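Local coordinates for protein 3,4-Dihydroxy-2-butanone 4-phosphate Synthase (Candida albicans, PDB 1TKU) that catalyses the conversion of D-ribulose 5-phosphate to formate and 3,4-dihydroxy-2-butanone 4-phosphate, probably with magnesium or manganese ions as cofactor, at residues G56-P61 with A161-E166; T85-T90 with L130-V135; R143-A148 with I193-L198. One frame throughout, in Å; residues are numbered along the deposited sequence.

Contact 1. Residues G56-P61 with A161-E166; sequences GYVCVP and AGVICE. With 5RP (ribulose-5-phosphate), chain D.
Tyr57 turns an edge of its ring, in plane, to a water that spans the two segments: the water lies 2.7 Å from Tyr57 O and makes a weak bond to Glu166 OE1, and more acceptors compete for its protons than it has. The ring itself leads away from 161-166 and packs on Tyr87 and Leu130 and on Gly127 of the second subunit. Pro61 and Ile164 meet end on, with Pro61 CD 3.3 Å from Ile164 CD1. Packing is tight here, since Ile164 CD1 also lies 3.2 Å from Cys59 CB, closer than usual for two carbons. Ile164 reaches both partners because its CG1 stands between the backbone N and the carbonyl carbon (chi1 75°), and that torsion also lays CG1 beside O13 of ribulose 5-phosphate.

The backbones form a short antiparallel bridge between strands 59-63 and 162-166, in effect a seam between the parallel strand pair 59-63/129-134 and the mixed sheet that 162-166 borders. Cys59 and Ile164 are a hydrogen-bonded pair: Cys59 N gives to Ile164 O at 3.1 Å with an N-H...O angle of 167°, and Ile164 N returns a bond to Cys59 O at 2.9 Å. Farther along, Gly162 N gives to Pro61 O at 3.0 Å. Pro61 N has no hydrogen to offer Gly162 O, which instead receives a CA-H...O contact from Val60. On another flank Val58 and Val163 cross at a slant near helix 103-114, with Val58 CG1 3.5 Å from Val163 CG2. Cys165 SG, anti to its own backbone N (chi1 -152°), sits against the amides of Gly56 and Tyr57, which are hydrogen-bonded to the hydroxyls of Ser54 and Ser55. Glu166 OE2 bonds to Ser55 OG, while OE1 lies close to the sugar chain of the bound ligand.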
loop_
_atom_site.group_PDB
_atom_site.type_symbol
_atom_site.label_atom_id
_atom_site.label_comp_id
_atom_site.label_asym_id
_atom_site.label_seq_id
_atom_site.Cartn_x
_atom_site.Cartn_y
_atom_site.Cartn_z
ATOM N N GLY B 56 -1.939 -1.169 4.464
ATOM C CA GLY B 56 -0.721 -1.526 3.760
ATOM C C GLY B 56 -0.160 -0.409 2.895
ATOM O O GLY B 56 0.936 -0.532 2.352
ATOM N N TYR B 57 -0.912 0.678 2.751
ATOM C CA TYR B 57 -0.464 1.822 1.957
ATOM C C TYR B 57 0.365 2.653 2.938
ATOM O O TYR B 57 -0.049 3.733 3.367
ATOM C CB TYR B 57 -1.687 2.615 1.464
ATOM C CG TYR B 57 -1.486 3.369 0.165
ATOM C CD1 TYR B 57 -1.220 2.691 -1.025
ATOM C CD2 TYR B 57 -1.595 4.758 0.117
ATOM C CE1 TYR B 57 -1.066 3.372 -2.228
ATOM C CE2 TYR B 57 -1.446 5.455 -1.090
ATOM C CZ TYR B 57 -1.181 4.756 -2.255
ATOM O OH TYR B 57 -1.027 5.432 -3.448
ATOM N N VAL B 58 1.542 2.135 3.288
ATOM C CA VAL B 58 2.413 2.784 4.265
ATOM C C VAL B 58 3.090 4.057 3.775
ATOM O O VAL B 58 3.796 4.056 2.761
ATOM C CB VAL B 58 3.484 1.798 4.779
ATOM C CG1 VAL B 58 4.332 2.459 5.859
ATOM C CG2 VAL B 58 2.804 0.551 5.336
ATOM N N CYS B 59 2.867 5.138 4.520
ATOM C CA CYS B 59 3.417 6.447 4.189
ATOM C C CYS B 59 4.425 6.924 5.221
ATOM O O CYS B 59 4.373 6.537 6.386
ATOM C CB CYS B 59 2.294 7.475 4.085
ATOM S SG CYS B 59 1.074 7.100 2.827
ATOM N N VAL B 60 5.337 7.784 4.784
ATOM C CA VAL B 60 6.360 8.315 5.670
ATOM C C VAL B 60 6.391 9.842 5.675
ATOM O O VAL B 60 7.009 10.466 4.816
ATOM C CB VAL B 60 7.761 7.779 5.280
ATOM C CG1 VAL B 60 8.829 8.402 6.166
ATOM C CG2 VAL B 60 7.792 6.261 5.424
ATOM N N PRO B 61 5.697 10.463 6.639
ATOM C CA PRO B 61 5.669 11.922 6.741
ATOM C C PRO B 61 7.063 12.485 7.018
ATOM O O PRO B 61 7.784 11.995 7.890
ATOM C CB PRO B 61 4.715 12.163 7.906
ATOM C CG PRO B 61 3.741 11.042 7.757
ATOM C CD PRO B 61 4.655 9.864 7.491
ATOM N N ALA B 161 10.516 12.975 11.185
ATOM C CA ALA B 161 10.020 11.975 10.248
ATOM C C ALA B 161 9.227 10.915 10.998
ATOM O O ALA B 161 9.606 10.493 12.090
ATOM C CB ALA B 161 11.190 11.327 9.521
ATOM N N GLY B 162 8.118 10.488 10.407
ATOM C CA GLY B 162 7.303 9.469 11.039
ATOM C C GLY B 162 6.834 8.481 9.994
ATOM O O GLY B 162 7.162 8.614 8.816
ATOM N N VAL B 163 6.077 7.482 10.426
ATOM C CA VAL B 163 5.549 6.483 9.504
ATOM C C VAL B 163 4.139 6.145 9.981
ATOM O O VAL B 163 3.901 5.973 11.178
ATOM C CB VAL B 163 6.463 5.235 9.460
ATOM C CG1 VAL B 163 6.647 4.664 10.855
ATOM C CG2 VAL B 163 5.883 4.201 8.500
ATOM N N ILE B 164 3.202 6.074 9.043
ATOM C CA ILE B 164 1.815 5.829 9.402
ATOM C C ILE B 164 1.045 4.943 8.429
ATOM O O ILE B 164 1.480 4.702 7.303
ATOM C CB ILE B 164 1.041 7.168 9.500
ATOM C CG1 ILE B 164 0.758 7.719 8.096
ATOM C CG2 ILE B 164 1.858 8.202 10.274
ATOM C CD1 ILE B 164 1.983 7.982 7.263
ATOM N N CYS B 165 -0.106 4.462 8.890
ATOM C CA CYS B 165 -1.005 3.653 8.073
ATOM C C CYS B 165 -2.326 3.473 8.812
ATOM O O CYS B 165 -2.362 3.463 10.045
ATOM C CB CYS B 165 -0.397 2.291 7.734
ATOM S SG CYS B 165 -1.032 1.647 6.146
ATOM N N GLU B 166 -3.405 3.335 8.045
ATOM C CA GLU B 166 -4.757 3.187 8.587
ATOM C C GLU B 166 -5.100 1.794 9.108
ATOM O O GLU B 166 -4.923 0.802 8.402
ATOM C CB GLU B 166 -5.793 3.554 7.514
ATOM C CG GLU B 166 -5.594 4.897 6.828
ATOM C CD GLU B 166 -4.750 4.816 5.563
ATOM O OE1 GLU B 166 -4.778 5.789 4.782
ATOM O OE2 GLU B 166 -4.058 3.798 5.342
HETATM C C2 5RP D . -5.356 9.072 6.456
HETATM C C3 5RP D . -3.905 8.970 6.877
HETATM C C5 5RP D . -2.855 8.613 5.826
HETATM O O13 5RP D . -1.585 8.177 6.357
HETATM C C6 5RP D . -2.628 9.817 4.838
HETATM O O14 5RP D . -1.751 9.422 3.763
HETATM C C7 5RP D . -2.006 11.074 5.522
HETATM O O8 5RP D . -3.016 11.735 6.289
HETATM P P9 5RP D . -3.340 13.301 6.162
HETATM O O12 5RP D . -3.860 13.680 4.697
HETATM O O11 5RP D . -2.039 14.182 6.509
HETATM O O10 5RP D . -4.453 13.610 7.270
HETATM O O4 5RP D . -3.552 9.174 8.030
HETATM O O1 5RP D . -6.225 9.362 7.572
HETATM O O HOH W 1 -2.167 5.335 3.801
#

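Contact 2. Residues T85-T90 with L130-V135. With 5RP (ribulose-5-phosphate), chain D.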
loop_
_atom_site.group_PDB
_atom_site.type_symbol
_atom_site.label_atom_id
_atom_site.label_comp_id
_atom_site.label_asym_id
_atom_site.label_seq_id
_atom_site.Cartn_x
_atom_site.Cartn_y
_atom_site.Cartn_z
ATOM N N THR B 85 -2.984 15.557 1.416
ATOM C CA THR B 85 -2.090 14.402 1.501
ATOM C C THR B 85 -1.110 14.677 0.378
ATOM O O THR B 85 -1.360 14.348 -0.784
ATOM C CB THR B 85 -2.786 13.026 1.268
ATOM O OG1 THR B 85 -3.865 12.858 2.196
ATOM C CG2 THR B 85 -1.788 11.899 1.480
ATOM N N ALA B 86 -0.006 15.323 0.734
ATOM C CA ALA B 86 1.029 15.691 -0.221
ATOM C C ALA B 86 2.007 14.559 -0.497
ATOM O O ALA B 86 3.094 14.515 0.077
ATOM C CB ALA B 86 1.793 16.911 0.296
ATOM N N TYR B 87 1.632 13.651 -1.389
ATOM C CA TYR B 87 2.513 12.549 -1.733
ATOM C C TYR B 87 3.683 13.037 -2.576
ATOM O O TYR B 87 3.534 13.936 -3.403
ATOM C CB TYR B 87 1.777 11.486 -2.547
ATOM C CG TYR B 87 0.602 10.840 -1.862
ATOM C CD1 TYR B 87 -0.699 11.286 -2.098
ATOM C CD2 TYR B 87 0.784 9.753 -1.010
ATOM C CE1 TYR B 87 -1.790 10.660 -1.505
ATOM C CE2 TYR B 87 -0.300 9.120 -0.409
ATOM C CZ TYR B 87 -1.584 9.577 -0.662
ATOM O OH TYR B 87 -2.652 8.963 -0.052
ATOM N N THR B 88 4.851 12.448 -2.358
ATOM C CA THR B 88 6.016 12.784 -3.158
ATOM C C THR B 88 6.162 11.566 -4.061
ATOM O O THR B 88 5.391 10.602 -3.938
ATOM C CB THR B 88 7.300 12.904 -2.306
ATOM O OG1 THR B 88 7.718 11.605 -1.862
ATOM C CG2 THR B 88 7.060 13.795 -1.098
ATOM N N ILE B 89 7.112 11.603 -4.987
ATOM C CA ILE B 89 7.346 10.436 -5.824
ATOM C C ILE B 89 7.754 9.354 -4.822
ATOM O O ILE B 89 8.383 9.652 -3.808
ATOM C CB ILE B 89 8.490 10.684 -6.836
ATOM C CG1 ILE B 89 8.014 11.602 -7.970
ATOM C CG2 ILE B 89 8.956 9.366 -7.446
ATOM C CD1 ILE B 89 7.635 13.000 -7.540
ATOM N N THR B 90 7.380 8.107 -5.082
ATOM C CA THR B 90 7.712 7.020 -4.163
ATOM C C THR B 90 9.194 6.658 -4.237
ATOM O O THR B 90 9.896 7.077 -5.159
ATOM C CB THR B 90 6.858 5.776 -4.455
ATOM O OG1 THR B 90 7.048 5.374 -5.815
ATOM C CG2 THR B 90 5.380 6.088 -4.226
ATOM N N LEU B 130 5.804 5.511 0.404
ATOM C CA LEU B 130 5.159 6.767 0.021
ATOM C C LEU B 130 5.497 7.919 0.973
ATOM O O LEU B 130 4.857 8.085 2.008
ATOM C CB LEU B 130 3.638 6.578 -0.005
ATOM C CG LEU B 130 3.050 5.580 -1.008
ATOM C CD1 LEU B 130 2.056 4.673 -0.300
ATOM C CD2 LEU B 130 2.366 6.323 -2.149
ATOM N N PRO B 131 6.509 8.732 0.636
ATOM C CA PRO B 131 6.850 9.846 1.526
ATOM C C PRO B 131 5.774 10.927 1.407
ATOM O O PRO B 131 5.178 11.101 0.344
ATOM C CB PRO B 131 8.204 10.325 0.991
ATOM C CG PRO B 131 8.751 9.126 0.262
ATOM C CD PRO B 131 7.520 8.581 -0.420
ATOM N N LEU B 132 5.523 11.643 2.499
ATOM C CA LEU B 132 4.527 12.708 2.502
ATOM C C LEU B 132 5.203 13.986 2.970
ATOM O O LEU B 132 6.102 13.941 3.806
ATOM C CB LEU B 132 3.375 12.371 3.448
ATOM C CG LEU B 132 2.691 11.019 3.241
ATOM C CD1 LEU B 132 1.561 10.882 4.252
ATOM C CD2 LEU B 132 2.164 10.906 1.822
ATOM N N ARG B 133 4.769 15.121 2.434
ATOM C CA ARG B 133 5.355 16.400 2.813
ATOM C C ARG B 133 4.490 17.170 3.806
ATOM O O ARG B 133 3.434 17.692 3.447
ATOM C CB ARG B 133 5.596 17.260 1.564
ATOM C CG ARG B 133 6.562 16.643 0.562
ATOM C CD ARG B 133 6.855 17.585 -0.603
ATOM N NE ARG B 133 7.563 18.781 -0.154
ATOM C CZ ARG B 133 8.053 19.717 -0.960
ATOM N NH1 ARG B 133 7.918 19.604 -2.274
ATOM N NH2 ARG B 133 8.678 20.768 -0.451
ATOM N N ALA B 134 4.943 17.235 5.055
ATOM C CA ALA B 134 4.222 17.961 6.096
ATOM C C ALA B 134 4.490 19.452 5.909
ATOM O O ALA B 134 5.631 19.858 5.680
ATOM C CB ALA B 134 4.692 17.516 7.473
ATOM N N VAL B 135 3.441 20.260 6.013
ATOM C CA VAL B 135 3.583 21.698 5.837
ATOM C C VAL B 135 4.308 22.368 6.995
ATOM O O VAL B 135 4.235 21.918 8.143
ATOM C CB VAL B 135 2.201 22.382 5.652
ATOM C CG1 VAL B 135 1.452 21.732 4.499
ATOM C CG2 VAL B 135 1.389 22.288 6.934
HETATM C C2 5RP D . -5.356 9.072 6.456
HETATM C C3 5RP D . -3.905 8.970 6.877
HETATM C C5 5RP D . -2.855 8.613 5.826
HETATM O O13 5RP D . -1.585 8.177 6.357
HETATM C C6 5RP D . -2.628 9.817 4.838
HETATM O O14 5RP D . -1.751 9.422 3.763
HETATM C C7 5RP D . -2.006 11.074 5.522
HETATM O O8 5RP D . -3.016 11.735 6.289
HETATM P P9 5RP D . -3.340 13.301 6.162
HETATM O O12 5RP D . -3.860 13.680 4.697
HETATM O O11 5RP D . -2.039 14.182 6.509
HETATM O O10 5RP D . -4.453 13.610 7.270
HETATM O O4 5RP D . -3.552 9.174 8.030
HETATM O O1 5RP D . -6.225 9.362 7.572
HETATM O O HOH W 2 4.331 9.197 -1.772
#
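Pro131 O is gripped twice, by Thr88 N at 3.0 Å and by a water at 3.0 Å that also donates to Thr88 O. This ties the irregular 85-90 segment, which has no regular strand of its own, to strand 129-134, a member of the parallel pair with 59-63; Tyr87 and Leu132 form a single backbone bridge. Ala86, the centre of an inverse gamma turn, accepts at O from Arg133 N. Tyr87 lies beside Leu132, both pointing the same way, with Tyr87 CD2 3.4 Å from Leu132 CD2. Thr85 CG2 covers one ring face of Tyr87, 3.1 Å above its plane and offset toward the rim, while the same water lies in plane at the ring edge. Met75 and Pro126 of the second subunit pack on this loop as well.

At the ligand end, Thr85 OG1 donates to phosphate oxygen O12 of ribulose 5-phosphate at 2.6 Å, in keeping with its role as a substrate-binding residue; Leu132 turns CD1 toward the sugar. Thr88 lies across Pro131 and Arg133 at about right angles, its CG2 against Arg133 CG. Thr88 holds OG1 between the backbone N and the carbonyl carbon (chi1 71°); there Thr88 OG1 lies 3.2 Å from Pro131 CB and donates to Ile89 O at 2.8 Å from above the carbonyl plane.

Contact 3. Residues R143-A148 with I193-L198; sequences RGHTEA and ININQL. With 5RP (ribulose-5-phosphate), chain D.
Ile195 puts CG1 opposite its carbonyl carbon (chi1 -62°) and runs straight on through chi2 (-179°), which carries Ile195 CD1 against 143-148 until it lies 3.5 Å from His145 CD2 and 3.6 Å from Arg143 O. The two side chains, Ile195 and His145, cross at about a right angle, and Ala148 CB lies 4.2 Å from Ile195 CD1. Arg143, extended from CG to NE, carries its guanidinium past Ile195 to the amide of Asn196, whose plane is turned 65° from it; Arg143 also touches a crystal neighbour.

Two helix starts meet here. Asn194 OD1 takes Gln197 N at 2.8 Å, a capping bond that opens helix 195-203 directly after strand 191-194. Gly144 stands at the N-cap position of helix 145-155, whose first turn holds the phosphate of ribulose 5-phosphate: His145 N gives to O10 at 2.9 Å, while O11 is gripped by Thr146 N and, at 2.6 Å, by Thr146 OG1. The helix dipole probably adds to this attraction. Arg142 NH2, salt-bridged to Glu147, is also hydrogen-bonded to ribulose 5-phosphate. His145, a probable magnesium ligand, has O1 of the sugar over one ring face, and its NE2 is hydrogen-bonded to Asp25 OD1.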
loop_
_atom_site.group_PDB
_atom_site.type_symbol
_atom_site.label_atom_id
_atom_site.label_comp_id
_atom_site.label_asym_id
_atom_site.label_seq_id
_atom_site.Cartn_x
_atom_site.Cartn_y
_atom_site.Cartn_z
ATOM N N ARG B 143 -4.079 20.327 10.342
ATOM C CA ARG B 143 -4.305 19.254 11.310
ATOM C C ARG B 143 -4.412 17.875 10.673
ATOM O O ARG B 143 -5.343 17.121 10.955
ATOM C CB ARG B 143 -5.571 19.527 12.124
ATOM C CG ARG B 143 -5.512 20.786 12.967
ATOM C CD ARG B 143 -6.595 20.766 14.025
ATOM N NE ARG B 143 -6.643 22.002 14.801
ATOM C CZ ARG B 143 -7.306 22.128 15.946
ATOM N NH1 ARG B 143 -7.308 23.286 16.589
ATOM N NH2 ARG B 143 -7.953 21.087 16.455
ATOM N N GLY B 144 -3.451 17.544 9.819
ATOM C CA GLY B 144 -3.470 16.250 9.165
ATOM C C GLY B 144 -2.631 15.235 9.914
ATOM O O GLY B 144 -1.850 15.593 10.801
ATOM N N HIS B 145 -2.788 13.960 9.573
ATOM C CA HIS B 145 -2.003 12.937 10.244
ATOM C C HIS B 145 -0.547 13.056 9.817
ATOM O O HIS B 145 0.351 12.605 10.525
ATOM C CB HIS B 145 -2.552 11.542 9.935
ATOM C CG HIS B 145 -3.922 11.303 10.491
ATOM N ND1 HIS B 145 -4.392 10.046 10.802
ATOM C CD2 HIS B 145 -4.920 12.165 10.800
ATOM C CE1 HIS B 145 -5.621 10.143 11.279
ATOM N NE2 HIS B 145 -5.964 11.418 11.288
ATOM N N THR B 146 -0.316 13.673 8.659
ATOM C CA THR B 146 1.043 13.876 8.162
ATOM C C THR B 146 1.750 14.814 9.135
ATOM O O THR B 146 2.834 14.509 9.638
ATOM C CB THR B 146 1.048 14.522 6.755
ATOM O OG1 THR B 146 0.420 13.642 5.815
ATOM C CG2 THR B 146 2.471 14.790 6.297
ATOM N N GLU B 147 1.126 15.959 9.402
ATOM C CA GLU B 147 1.700 16.930 10.328
ATOM C C GLU B 147 1.775 16.365 11.748
ATOM O O GLU B 147 2.679 16.705 12.509
ATOM C CB GLU B 147 0.874 18.225 10.330
ATOM C CG GLU B 147 1.027 19.107 9.081
ATOM C CD GLU B 147 0.434 18.493 7.826
ATOM O OE1 GLU B 147 -0.594 17.792 7.933
ATOM O OE2 GLU B 147 0.986 18.732 6.726
ATOM N N ALA B 148 0.826 15.504 12.110
ATOM C CA ALA B 148 0.824 14.908 13.445
ATOM C C ALA B 148 2.050 14.018 13.645
ATOM O O ALA B 148 2.674 14.036 14.710
ATOM C CB ALA B 148 -0.454 14.092 13.662
ATOM N N ILE B 193 -4.210 8.554 21.297
ATOM C CA ILE B 193 -4.280 10.005 21.476
ATOM C C ILE B 193 -5.044 10.573 20.288
ATOM O O ILE B 193 -5.375 9.841 19.353
ATOM C CB ILE B 193 -2.871 10.682 21.500
ATOM C CG1 ILE B 193 -2.146 10.460 20.168
ATOM C CG2 ILE B 193 -2.049 10.152 22.664
ATOM C CD1 ILE B 193 -1.704 9.035 19.923
ATOM N N ASN B 194 -5.356 11.864 20.330
ATOM C CA ASN B 194 -6.031 12.487 19.200
ATOM C C ASN B 194 -5.350 13.814 18.877
ATOM O O ASN B 194 -4.695 14.418 19.731
ATOM C CB ASN B 194 -7.547 12.653 19.450
ATOM C CG ASN B 194 -7.872 13.579 20.606
ATOM O OD1 ASN B 194 -7.727 14.801 20.502
ATOM N ND2 ASN B 194 -8.329 13.000 21.716
ATOM N N ILE B 195 -5.479 14.242 17.627
ATOM C CA ILE B 195 -4.843 15.466 17.160
ATOM C C ILE B 195 -5.233 16.734 17.918
ATOM O O ILE B 195 -4.378 17.573 18.196
ATOM C CB ILE B 195 -5.088 15.641 15.645
ATOM C CG1 ILE B 195 -4.456 14.461 14.899
ATOM C CG2 ILE B 195 -4.494 16.961 15.157
ATOM C CD1 ILE B 195 -4.595 14.510 13.393
ATOM N N ASN B 196 -6.511 16.883 18.250
ATOM C CA ASN B 196 -6.947 18.063 18.995
ATOM C C ASN B 196 -6.201 18.132 20.316
ATOM O O ASN B 196 -5.821 19.204 20.789
ATOM C CB ASN B 196 -8.448 18.003 19.265
ATOM C CG ASN B 196 -9.241 18.859 18.306
ATOM O OD1 ASN B 196 -9.183 18.669 17.092
ATOM N ND2 ASN B 196 -9.984 19.819 18.847
ATOM N N GLN B 197 -6.000 16.963 20.905
ATOM C CA GLN B 197 -5.305 16.825 22.172
ATOM C C GLN B 197 -3.863 17.308 21.997
ATOM O O GLN B 197 -3.287 17.950 22.879
ATOM C CB GLN B 197 -5.341 15.353 22.575
ATOM C CG GLN B 197 -5.084 15.064 24.021
ATOM C CD GLN B 197 -4.804 13.589 24.257
ATOM O OE1 GLN B 197 -4.459 13.183 25.365
ATOM N NE2 GLN B 197 -4.945 12.783 23.209
ATOM N N LEU B 198 -3.286 17.007 20.838
ATOM C CA LEU B 198 -1.918 17.399 20.534
ATOM C C LEU B 198 -1.836 18.906 20.252
ATOM O O LEU B 198 -0.891 19.572 20.673
ATOM C CB LEU B 198 -1.418 16.592 19.330
ATOM C CG LEU B 198 0.080 16.413 19.076
ATOM C CD1 LEU B 198 0.780 15.875 20.319
ATOM C CD2 LEU B 198 0.262 15.443 17.916
HETATM C C2 5RP D . -5.356 9.072 6.456
HETATM C C3 5RP D . -3.905 8.970 6.877
HETATM C C5 5RP D . -2.855 8.613 5.826
HETATM O O13 5RP D . -1.585 8.177 6.357
HETATM C C6 5RP D . -2.628 9.817 4.838
HETATM O O14 5RP D . -1.751 9.422 3.763
HETATM C C7 5RP D . -2.006 11.074 5.522
HETATM O O8 5RP D . -3.016 11.735 6.289
HETATM P P9 5RP D . -3.340 13.301 6.162
HETATM O O12 5RP D . -3.860 13.680 4.697
HETATM O O11 5RP D . -2.039 14.182 6.509
HETATM O O10 5RP D . -4.453 13.610 7.270
HETATM O O4 5RP D . -3.552 9.174 8.030
HETATM O O1 5RP D . -6.225 9.362 7.572
#

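All three contacts touch ribulose 5-phosphate, so together they frame the substrate site. Contacts 1 and 2 have centres about 10 Å apart and share the parallel strand pair 59-63/129-134, where Val60 probably hydrogen-bonds to Leu130 and Leu132; both also reach the second subunit. The centre of contact 3 lies about 14 Å from that of contact 1 and about 17 Å from that of contact 2, at the phosphate end of the substrate. Along the chain, contact 2 nests inside the loop closed by contact 1, contact 3 crosses with contact 1, and contact 3 follows contact 2. Helix 145-155 connects strands 129-134 and 162-166 in sequence, and Glu147 probably bonds to Val135 N.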